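Local coordinates for protein glycosyl hydrolase, BNR repeat (PDB 3B7F) that is a putative glycosyl hydrolase with BNR repeats that folds as a seven-bladed beta-propeller and probably hydrolyses glycosidic bonds, at residues K266-A271 with E323-Q328; I279-V284 with V341-M346; V295-G300 with A314-R319; A337-K342 with F358-G363. All coordinates share one frame; numbering follows the deposited sequence.

Contacts 2 to 4 lie in two adjacent blades of the seven-bladed propeller, one made of strands 282-285, 293-297, 315-318 and 326-328, the next of strands 346-348 to 376-379; contact 1 reaches back to the blade before. Contact 2 lies deepest, about 7 Å from the chain centre, where the first strand of one blade meets the turn leading into the other. Contact 3 joins two strands within the earlier blade, and contact 4 folds the incoming loop onto the later one. Contact 1, at the surface, is about 22 Å from contact 4, centre to centre. Contact 3 falls within the chain spanned by contacts 1 and 2; contact 4 follows, sharing Val341 and Lys342 with contact 2.

Contact 1: K266-A271 with E323-Q328; sequences KRIGDA and ESWQRQ. With EDO (1,2-ethanediol), chain O.
Trp325 has CG anti to its carbonyl carbon (chi1 -64°), while Ile268 has CG1 between its backbone N and carbonyl carbon (chi1 56°). The indole, carried by one propeller blade, meets the 3-10 turn 268-271 that follows the last strand of the blade before. The run from Thr318 to Trp325 matches the Asp-box pattern of BNR repeats, with Trp325 as its closing aromatic. NE1 of Trp325 donates to Ile268 O at 3.1 Å in a nearly straight bond. The carbonyl oxygen lies close to the indole plane, yet the indole N-H arrives from above the plane of the carbonyl. Ala271 N reaches the same oxygen from the other face, within the 3-10 turn, which leaves Ile268 O gripped by two donors. Beside this bond the Ile268 side chain crosses the indole at about a right angle, CD1 resting 3.9 Å from Trp325 CZ2. Further round the rim, Ala271 CB sits in the ring plane, 3.6 Å from Trp325 CD1, and also approaches Glu323 O. A water completes the join at the surface: it donates to Ala271 O at 3.1 Å and accepts from Trp325 N at 3.0 Å.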
# COMPACT_ATOMS: atom_id res chain seq x y z
N LYS A 266 -5.38 -17.07 7.69
CA LYS A 266 -6.76 -17.51 7.88
C LYS A 266 -7.69 -16.52 7.23
O LYS A 266 -7.61 -15.34 7.51
CB LYS A 266 -7.07 -17.62 9.36
CG LYS A 266 -6.28 -18.73 10.04
CD LYS A 266 -6.66 -18.85 11.49
CE LYS A 266 -5.91 -19.98 12.17
NZ LYS A 266 -6.18 -19.87 13.62
N ARG A 267 -8.57 -17.02 6.36
CA ARG A 267 -9.49 -16.23 5.58
C ARG A 267 -10.69 -15.65 6.36
O ARG A 267 -11.83 -16.13 6.28
CB ARG A 267 -9.98 -17.05 4.36
CG ARG A 267 -10.59 -16.16 3.25
CD ARG A 267 -10.75 -16.95 1.98
NE ARG A 267 -11.26 -16.11 0.91
CZ ARG A 267 -11.32 -16.44 -0.38
NH1 ARG A 267 -10.94 -17.62 -0.82
NH2 ARG A 267 -11.82 -15.57 -1.24
N ILE A 268 -10.39 -14.59 7.10
CA ILE A 268 -11.39 -13.79 7.79
C ILE A 268 -12.40 -13.20 6.83
O ILE A 268 -13.51 -12.91 7.24
CB ILE A 268 -10.78 -12.66 8.69
CG1 ILE A 268 -9.84 -11.71 7.90
CG2 ILE A 268 -10.06 -13.31 9.91
CD1 ILE A 268 -9.35 -10.48 8.67
N GLY A 269 -12.03 -13.05 5.56
CA GLY A 269 -12.96 -12.70 4.52
C GLY A 269 -14.15 -13.63 4.29
O GLY A 269 -15.12 -13.23 3.68
N ASP A 270 -14.09 -14.86 4.77
CA ASP A 270 -15.24 -15.77 4.74
C ASP A 270 -16.41 -15.31 5.63
O ASP A 270 -17.49 -15.88 5.51
CB ASP A 270 -14.80 -17.21 5.10
CG ASP A 270 -13.94 -17.84 4.01
OD1 ASP A 270 -13.97 -17.33 2.87
OD2 ASP A 270 -13.26 -18.87 4.26
N ALA A 271 -16.21 -14.31 6.50
CA ALA A 271 -17.28 -13.71 7.28
C ALA A 271 -18.03 -12.65 6.49
O ALA A 271 -19.05 -12.16 6.96
CB ALA A 271 -16.75 -13.13 8.59
N GLU A 323 -13.89 -11.46 12.57
CA GLU A 323 -14.98 -12.35 12.96
C GLU A 323 -16.30 -11.85 12.38
O GLU A 323 -17.17 -12.66 12.04
CB GLU A 323 -15.12 -12.44 14.49
CG GLU A 323 -15.91 -13.68 14.95
CD GLU A 323 -16.47 -13.60 16.37
OE1 GLU A 323 -16.25 -12.61 17.11
OE2 GLU A 323 -17.15 -14.57 16.73
N SER A 324 -16.47 -10.53 12.29
CA SER A 324 -17.66 -9.91 11.71
C SER A 324 -17.24 -8.65 10.93
O SER A 324 -16.21 -8.04 11.20
CB SER A 324 -18.70 -9.56 12.79
OG SER A 324 -18.24 -8.52 13.63
N TRP A 325 -18.05 -8.30 9.94
CA TRP A 325 -17.81 -7.15 9.08
C TRP A 325 -19.05 -6.30 9.00
O TRP A 325 -20.16 -6.83 8.96
CB TRP A 325 -17.40 -7.60 7.66
CG TRP A 325 -16.10 -8.36 7.60
CD1 TRP A 325 -15.92 -9.72 7.69
CD2 TRP A 325 -14.80 -7.80 7.42
NE1 TRP A 325 -14.59 -10.03 7.56
CE2 TRP A 325 -13.88 -8.87 7.41
CE3 TRP A 325 -14.33 -6.49 7.27
CZ2 TRP A 325 -12.51 -8.67 7.23
CZ3 TRP A 325 -12.96 -6.29 7.11
CH2 TRP A 325 -12.07 -7.38 7.10
N GLN A 326 -18.87 -4.98 8.97
CA GLN A 326 -19.98 -4.04 8.83
C GLN A 326 -19.76 -3.14 7.62
O GLN A 326 -18.62 -2.71 7.36
CB GLN A 326 -20.19 -3.18 10.08
CG GLN A 326 -20.74 -3.97 11.31
CD GLN A 326 -19.70 -4.89 11.92
OE1 GLN A 326 -18.53 -4.49 12.12
NE2 GLN A 326 -20.10 -6.14 12.19
N ARG A 327 -20.84 -2.86 6.92
CA ARG A 327 -20.82 -2.02 5.73
C ARG A 327 -20.80 -0.58 6.16
O ARG A 327 -21.56 -0.20 7.04
CB ARG A 327 -22.09 -2.26 4.90
CG ARG A 327 -22.13 -1.54 3.54
CD ARG A 327 -23.44 -1.91 2.87
NE ARG A 327 -23.59 -1.29 1.56
CZ ARG A 327 -22.97 -1.70 0.45
NH1 ARG A 327 -22.18 -2.76 0.42
NH2 ARG A 327 -23.19 -1.04 -0.65
N GLN A 328 -19.93 0.20 5.52
CA GLN A 328 -19.82 1.60 5.77
C GLN A 328 -19.97 2.34 4.45
O GLN A 328 -19.05 2.39 3.67
CB GLN A 328 -18.47 1.91 6.36
CG GLN A 328 -18.24 1.32 7.73
CD GLN A 328 -16.92 1.79 8.34
OE1 GLN A 328 -15.90 1.88 7.65
NE2 GLN A 328 -16.95 2.15 9.63
C1 EDO O . -11.12 -18.51 9.41
O1 EDO O . -12.09 -18.32 8.39
C2 EDO O . -10.85 -17.20 10.13
O2 EDO O . -10.31 -17.38 11.46
O HOH W 1 -20.11 -10.36 9.27

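Contact 2: I279-V284 with V341-M346; sequences IGFPIV and VKRQAM
Near the axis of the propeller, the corner of the chain at Phe281, leading into the innermost strand of one blade, packs against the type I beta turn Lys342-Ala345 that leads into the innermost strand of the next. Pro282 is the centrepiece. Its CB lies 3.4 Å from Arg343 O, and its CD faces Val341 O at 3.6 Å. The selenomethionine Met346 crosses the proline ring at about a right angle; a bend at chi3 (-62°) brings its CE to 3.5 Å from Pro282 CG, tighter than usual for two carbons. Two residues on, Val284 CG2 lies 3.7 Å from Met346 CB. Phe281 covers the opening of the turn, its CB 3.5 Å from Arg343 N. Its ring and the Arg343 guanidinium cross with planes 35° apart, CE1 to NH2 at 4.2 Å. A water does the polar linking between the two backbones, accepting from Phe281 N and donating to Val341 O. Beyond the pair, Phe281 stacks on His235 of strand 234-239. Arg343 NH1 bonds Ser197 OG of strand 192-197, and the Arg343 side chain also touches Lys178 and His180 of strand 178-184 and Phe118 of strand 116-122.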
# COMPACT_ATOMS: atom_id res chain seq x y z
N ILE A 279 -12.98 -9.82 -2.12
CA ILE A 279 -11.97 -9.45 -3.11
C ILE A 279 -11.93 -7.95 -3.13
O ILE A 279 -12.94 -7.29 -2.89
CB ILE A 279 -12.25 -10.05 -4.51
CG1 ILE A 279 -12.65 -11.53 -4.38
CG2 ILE A 279 -11.03 -9.84 -5.45
CD1 ILE A 279 -11.80 -12.31 -3.39
N GLY A 280 -10.76 -7.41 -3.41
CA GLY A 280 -10.54 -5.96 -3.41
C GLY A 280 -9.06 -5.74 -3.50
O GLY A 280 -8.32 -6.69 -3.73
N PHE A 281 -8.63 -4.48 -3.40
CA PHE A 281 -7.20 -4.11 -3.44
C PHE A 281 -6.53 -3.63 -2.16
O PHE A 281 -5.55 -4.26 -1.71
CB PHE A 281 -6.95 -3.12 -4.61
CG PHE A 281 -7.12 -3.75 -5.97
CD1 PHE A 281 -6.16 -4.61 -6.47
CD2 PHE A 281 -8.23 -3.45 -6.76
CE1 PHE A 281 -6.31 -5.21 -7.72
CE2 PHE A 281 -8.38 -4.03 -8.01
CZ PHE A 281 -7.42 -4.92 -8.49
N PRO A 282 -7.02 -2.53 -1.55
CA PRO A 282 -6.33 -2.04 -0.32
C PRO A 282 -6.77 -2.69 1.01
O PRO A 282 -7.86 -3.27 1.12
CB PRO A 282 -6.78 -0.58 -0.28
CG PRO A 282 -8.19 -0.63 -0.82
CD PRO A 282 -8.20 -1.69 -1.86
N ILE A 283 -5.90 -2.60 2.02
CA ILE A 283 -6.24 -2.98 3.39
C ILE A 283 -5.56 -1.95 4.32
O ILE A 283 -4.43 -1.56 4.07
CB ILE A 283 -5.90 -4.47 3.73
CG1 ILE A 283 -6.62 -4.91 5.01
CG2 ILE A 283 -4.37 -4.69 3.84
CD1 ILE A 283 -6.81 -6.44 5.15
N VAL A 284 -6.24 -1.51 5.37
CA VAL A 284 -5.72 -0.51 6.30
C VAL A 284 -6.05 -0.94 7.72
O VAL A 284 -7.14 -1.42 7.95
CB VAL A 284 -6.34 0.92 6.01
CG1 VAL A 284 -6.03 1.91 7.14
CG2 VAL A 284 -5.84 1.45 4.68
N VAL A 341 -10.97 1.40 -6.27
CA VAL A 341 -10.04 1.91 -5.24
C VAL A 341 -8.82 0.98 -5.32
O VAL A 341 -8.95 -0.21 -5.07
CB VAL A 341 -10.70 1.99 -3.85
CG1 VAL A 341 -9.69 2.45 -2.72
CG2 VAL A 341 -11.88 2.92 -3.92
N LYS A 342 -7.67 1.51 -5.73
CA LYS A 342 -6.45 0.72 -5.92
C LYS A 342 -5.77 0.45 -4.55
O LYS A 342 -6.19 1.01 -3.52
CB LYS A 342 -5.52 1.39 -6.94
CG LYS A 342 -5.93 1.29 -8.43
CD LYS A 342 -5.07 2.26 -9.25
CE LYS A 342 -4.71 1.80 -10.66
NZ LYS A 342 -5.81 1.51 -11.56
N ARG A 343 -4.75 -0.43 -4.57
CA ARG A 343 -4.04 -0.93 -3.35
C ARG A 343 -3.53 0.09 -2.38
O ARG A 343 -3.58 -0.16 -1.19
CB ARG A 343 -2.72 -1.60 -3.69
CG ARG A 343 -2.76 -2.73 -4.47
CD ARG A 343 -1.45 -2.84 -5.24
NE ARG A 343 -1.89 -3.66 -6.36
CZ ARG A 343 -1.62 -4.93 -6.54
NH1 ARG A 343 -0.80 -5.59 -5.77
NH2 ARG A 343 -2.16 -5.52 -7.57
N GLN A 344 -2.90 1.14 -2.92
CA GLN A 344 -2.29 2.19 -2.13
C GLN A 344 -3.24 3.37 -1.97
O GLN A 344 -2.87 4.37 -1.35
CB GLN A 344 -1.00 2.68 -2.79
CG GLN A 344 0.12 1.65 -2.85
CD GLN A 344 1.06 1.93 -4.00
OE1 GLN A 344 0.62 1.97 -5.15
NE2 GLN A 344 2.37 2.15 -3.70
N ALA A 345 -4.45 3.26 -2.49
CA ALA A 345 -5.41 4.37 -2.48
C ALA A 345 -6.33 4.48 -1.23
O ALA A 345 -7.28 5.27 -1.26
CB ALA A 345 -6.21 4.37 -3.80
N MSE A 346 -6.09 3.70 -0.18
CA MSE A 346 -6.75 3.90 1.13
C MSE A 346 -5.68 4.16 2.16
O MSE A 346 -4.61 3.58 2.08
CB MSE A 346 -7.52 2.70 1.69
CG MSE A 346 -8.82 2.45 1.08
SE MSE A 346 -10.05 1.58 2.31
CE MSE A 346 -9.00 0.06 2.50
O HOH W 2 -10.61 -2.31 -3.96

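Contact 3: V295-G300 with A314-R319; sequences VFPMDG and AVYVTR. With EDO (1,2-ethanediol), chain H.
Phe296 turns one face of its ring toward Ala314 O, which stands 3.4 Å above the plane, offset toward the rim, over CD2 and CE2. The side chain meets Val315 at about a right angle, with Val315 CG2 at the ring edge 3.8 Å from Phe296 CD2. On the face that carries Val295 and Tyr316, Pro297 crosses Tyr316 in the same perpendicular manner, its CG 3.7 Å from Tyr316 CD1. Val295 lies obliquely to Tyr316, CG2 to CB at 4.0 Å. These two residues form an antiparallel hydrogen-bonded pair: Val295 N to Tyr316 O and Tyr316 N to Val295 O are both 3.0 Å. The strands already diverge here, 136° apart in direction, and beyond Phe296 the ladder gives way to a water that donates to both Pro297 O and Ala314 O, bridging the splayed backbones. This is the central pairing of a four-stranded propeller blade. Strand 282-285 flanks it on the inner side, where Pro282 touches Phe296. Strand 326-328 flanks it on the outer, where Arg327 NH1 bonds Tyr316 OH, and Phe358 of the next blade meets the Phe296 ring.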
# COMPACT_ATOMS: atom_id res chain seq x y z
N VAL A 295 -11.43 -2.49 4.47
CA VAL A 295 -11.22 -2.94 3.10
C VAL A 295 -12.20 -2.18 2.15
O VAL A 295 -13.09 -1.49 2.61
CB VAL A 295 -11.36 -4.51 2.93
CG1 VAL A 295 -10.23 -5.22 3.70
CG2 VAL A 295 -12.79 -5.04 3.33
N PHE A 296 -11.97 -2.26 0.84
CA PHE A 296 -12.85 -1.67 -0.17
C PHE A 296 -13.17 -2.77 -1.22
O PHE A 296 -12.46 -2.91 -2.23
CB PHE A 296 -12.26 -0.46 -0.85
CG PHE A 296 -13.28 0.29 -1.69
CD1 PHE A 296 -13.54 -0.07 -3.02
CD2 PHE A 296 -14.06 1.32 -1.11
CE1 PHE A 296 -14.52 0.61 -3.76
CE2 PHE A 296 -15.02 1.99 -1.84
CZ PHE A 296 -15.25 1.65 -3.17
N PRO A 297 -14.25 -3.54 -0.98
CA PRO A 297 -14.56 -4.63 -1.87
C PRO A 297 -14.95 -4.30 -3.30
O PRO A 297 -15.63 -3.31 -3.56
CB PRO A 297 -15.75 -5.32 -1.16
CG PRO A 297 -15.61 -4.89 0.27
CD PRO A 297 -15.18 -3.51 0.16
N MSE A 298 -14.48 -5.17 -4.20
CA MSE A 298 -14.73 -5.11 -5.63
C MSE A 298 -15.09 -6.52 -6.10
O MSE A 298 -14.91 -7.47 -5.35
CB MSE A 298 -13.50 -4.56 -6.32
CG MSE A 298 -13.33 -3.03 -6.01
SE MSE A 298 -11.94 -2.25 -7.04
CE MSE A 298 -12.88 -2.23 -8.71
N ASP A 299 -15.59 -6.62 -7.32
CA ASP A 299 -16.04 -7.87 -7.93
C ASP A 299 -14.87 -8.65 -8.54
O ASP A 299 -14.32 -8.26 -9.55
CB ASP A 299 -17.07 -7.51 -8.99
CG ASP A 299 -17.79 -8.71 -9.58
OD1 ASP A 299 -17.32 -9.85 -9.44
OD2 ASP A 299 -18.86 -8.49 -10.21
N GLY A 300 -14.49 -9.76 -7.91
CA GLY A 300 -13.42 -10.61 -8.41
C GLY A 300 -13.95 -11.91 -8.97
O GLY A 300 -13.24 -12.90 -8.93
N ALA A 314 -18.78 0.85 -1.11
CA ALA A 314 -18.74 0.79 0.33
C ALA A 314 -17.38 0.33 0.79
O ALA A 314 -16.70 -0.44 0.11
CB ALA A 314 -19.87 -0.18 0.89
N VAL A 315 -17.01 0.82 1.95
CA VAL A 315 -15.86 0.36 2.70
C VAL A 315 -16.47 -0.65 3.67
O VAL A 315 -17.64 -0.51 4.06
CB VAL A 315 -15.18 1.54 3.48
CG1 VAL A 315 -14.29 1.05 4.61
CG2 VAL A 315 -14.45 2.46 2.54
N TYR A 316 -15.72 -1.68 4.06
CA TYR A 316 -16.19 -2.59 5.11
C TYR A 316 -15.19 -2.50 6.22
O TYR A 316 -14.00 -2.48 5.96
CB TYR A 316 -16.40 -4.05 4.65
CG TYR A 316 -17.77 -4.29 4.06
CD1 TYR A 316 -18.10 -3.77 2.81
CD2 TYR A 316 -18.75 -5.00 4.76
CE1 TYR A 316 -19.34 -3.93 2.27
CE2 TYR A 316 -19.99 -5.17 4.21
CZ TYR A 316 -20.27 -4.65 2.96
OH TYR A 316 -21.51 -4.82 2.38
N VAL A 317 -15.70 -2.43 7.45
CA VAL A 317 -14.87 -2.43 8.65
C VAL A 317 -15.09 -3.73 9.44
O VAL A 317 -16.16 -4.33 9.35
CB VAL A 317 -15.19 -1.22 9.57
CG1 VAL A 317 -16.57 -1.38 10.19
CG2 VAL A 317 -14.12 -1.02 10.66
N THR A 318 -14.04 -4.15 10.16
CA THR A 318 -14.13 -5.19 11.19
C THR A 318 -13.51 -4.55 12.44
O THR A 318 -12.55 -3.83 12.32
CB THR A 318 -13.45 -6.54 10.84
OG1 THR A 318 -13.68 -7.47 11.92
CG2 THR A 318 -11.92 -6.40 10.58
N ARG A 319 -14.13 -4.72 13.60
CA ARG A 319 -13.59 -4.28 14.88
C ARG A 319 -13.28 -5.46 15.81
O ARG A 319 -12.97 -5.26 16.98
CB ARG A 319 -14.56 -3.29 15.52
CG ARG A 319 -14.77 -2.03 14.62
CD ARG A 319 -15.45 -0.90 15.40
NE ARG A 319 -15.25 0.42 14.77
CZ ARG A 319 -16.06 0.97 13.86
NH1 ARG A 319 -17.16 0.36 13.44
NH2 ARG A 319 -15.77 2.15 13.37
C1 EDO H . -11.86 1.35 18.46
O1 EDO H . -10.55 0.76 18.46
C2 EDO H . -12.51 1.38 17.07
O2 EDO H . -12.64 0.09 16.41
O HOH W 3 -17.17 -1.72 -2.21

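Contact 4: A337-K342 with F358-G363; sequences AWLTVK and FGTTGG
Thr361 leans on Thr340 with both branches of its side chain. From CB, the hydroxyl leaves between the backbone N and the carbonyl carbon (chi1 61°), which brings OG1 to 3.5 Å from Thr340 CB and lets it share a hydrogen bond with a water at 2.8 Å. That water also accepts from Thr340 N and, weakly, from Gly362 N, so it laces the loop to the turn. The methyl branch, CG2, meets Thr340 CG2 at 3.8 Å, the two side chains crossing obliquely, and takes the end of Lys342 across it, NZ 3.8 Å away; NZ itself is hydrogen-bonded to His384 NE2. The backbone makes the direct link: Thr361 N donates to Thr340 O at 3.2 Å, tilted 22° from the carbonyl plane, and Thr360 CA approaches the same oxygen at 3.3 Å in a CA-H...O contact. A second water spans Lys342 N and Gly359 O. On the apolar side, Leu339 CG touches Thr360 CG2, and Val341 CG2 packs 3.7 Å from Phe358 CD1, the two side chains crossing at about a right angle. The contact fastens the loop before strand 346-348 to strand 356-359 and the type I turn Thr360-Gly363 that follows, which leads on to strand 365-368. Within this blade Phe358 stacks on Trp366 and meets Trp375 edge-to-face, while Met298 of the preceding blade touches Thr340.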
# COMPACT_ATOMS: atom_id res chain seq x y z
N ALA A 337 -22.82 3.75 -9.27
CA ALA A 337 -21.54 4.38 -8.94
C ALA A 337 -20.46 3.28 -8.94
O ALA A 337 -20.32 2.51 -7.97
CB ALA A 337 -21.64 5.06 -7.64
N TRP A 338 -19.70 3.24 -10.03
CA TRP A 338 -18.75 2.17 -10.32
C TRP A 338 -17.35 2.64 -10.00
O TRP A 338 -16.56 3.00 -10.87
CB TRP A 338 -18.91 1.69 -11.77
CG TRP A 338 -20.32 1.41 -12.05
CD1 TRP A 338 -21.26 2.32 -12.45
CD2 TRP A 338 -20.98 0.17 -11.95
NE1 TRP A 338 -22.45 1.72 -12.59
CE2 TRP A 338 -22.32 0.40 -12.27
CE3 TRP A 338 -20.57 -1.11 -11.61
CZ2 TRP A 338 -23.26 -0.61 -12.26
CZ3 TRP A 338 -21.50 -2.12 -11.61
CH2 TRP A 338 -22.83 -1.87 -11.94
N LEU A 339 -17.07 2.57 -8.70
CA LEU A 339 -15.83 3.02 -8.10
C LEU A 339 -14.77 1.93 -7.95
O LEU A 339 -15.03 0.85 -7.43
CB LEU A 339 -16.11 3.68 -6.74
CG LEU A 339 -16.57 5.15 -6.71
CD1 LEU A 339 -17.70 5.47 -7.59
CD2 LEU A 339 -16.92 5.56 -5.24
N THR A 340 -13.56 2.28 -8.40
CA THR A 340 -12.38 1.45 -8.25
C THR A 340 -11.45 2.14 -7.26
O THR A 340 -11.21 3.33 -7.37
CB THR A 340 -11.73 1.22 -9.63
OG1 THR A 340 -12.70 0.59 -10.48
CG2 THR A 340 -10.47 0.34 -9.52
N VAL A 341 -10.97 1.40 -6.27
CA VAL A 341 -10.04 1.91 -5.24
C VAL A 341 -8.82 0.98 -5.32
O VAL A 341 -8.95 -0.21 -5.07
CB VAL A 341 -10.70 1.99 -3.85
CG1 VAL A 341 -9.69 2.45 -2.72
CG2 VAL A 341 -11.88 2.92 -3.92
N LYS A 342 -7.67 1.51 -5.73
CA LYS A 342 -6.45 0.72 -5.92
C LYS A 342 -5.77 0.45 -4.55
O LYS A 342 -6.19 1.01 -3.52
CB LYS A 342 -5.52 1.39 -6.94
CG LYS A 342 -5.93 1.29 -8.43
CD LYS A 342 -5.07 2.26 -9.25
CE LYS A 342 -4.71 1.80 -10.66
NZ LYS A 342 -5.81 1.51 -11.56
N PHE A 358 -10.05 7.50 1.15
CA PHE A 358 -9.75 6.74 -0.06
C PHE A 358 -9.84 7.58 -1.33
O PHE A 358 -10.57 8.56 -1.36
CB PHE A 358 -10.55 5.42 -0.16
CG PHE A 358 -12.05 5.59 -0.39
CD1 PHE A 358 -12.57 5.73 -1.67
CD2 PHE A 358 -12.93 5.51 0.68
CE1 PHE A 358 -13.94 5.85 -1.88
CE2 PHE A 358 -14.32 5.66 0.47
CZ PHE A 358 -14.81 5.81 -0.82
N GLY A 359 -9.11 7.15 -2.35
CA GLY A 359 -9.05 7.83 -3.65
C GLY A 359 -9.46 6.87 -4.72
O GLY A 359 -9.00 5.74 -4.75
N THR A 360 -10.27 7.35 -5.65
CA THR A 360 -10.80 6.52 -6.71
C THR A 360 -10.10 6.80 -8.05
O THR A 360 -9.47 7.84 -8.23
CB THR A 360 -12.30 6.72 -6.88
OG1 THR A 360 -12.54 7.99 -7.45
CG2 THR A 360 -13.07 6.59 -5.54
N THR A 361 -10.21 5.85 -8.99
CA THR A 361 -9.65 6.01 -10.32
C THR A 361 -10.42 7.11 -11.08
O THR A 361 -9.91 7.65 -12.04
CB THR A 361 -9.67 4.70 -11.09
OG1 THR A 361 -11.04 4.26 -11.24
CG2 THR A 361 -8.77 3.63 -10.37
N GLY A 362 -11.64 7.42 -10.65
CA GLY A 362 -12.44 8.51 -11.18
C GLY A 362 -12.05 9.89 -10.64
O GLY A 362 -12.67 10.88 -11.01
N GLY A 363 -11.06 9.94 -9.72
CA GLY A 363 -10.52 11.18 -9.21
C GLY A 363 -11.15 11.84 -8.01
O GLY A 363 -10.97 13.04 -7.84
O HOH W 4 -13.32 4.92 -9.84
O HOH W 5 -7.70 4.30 -6.69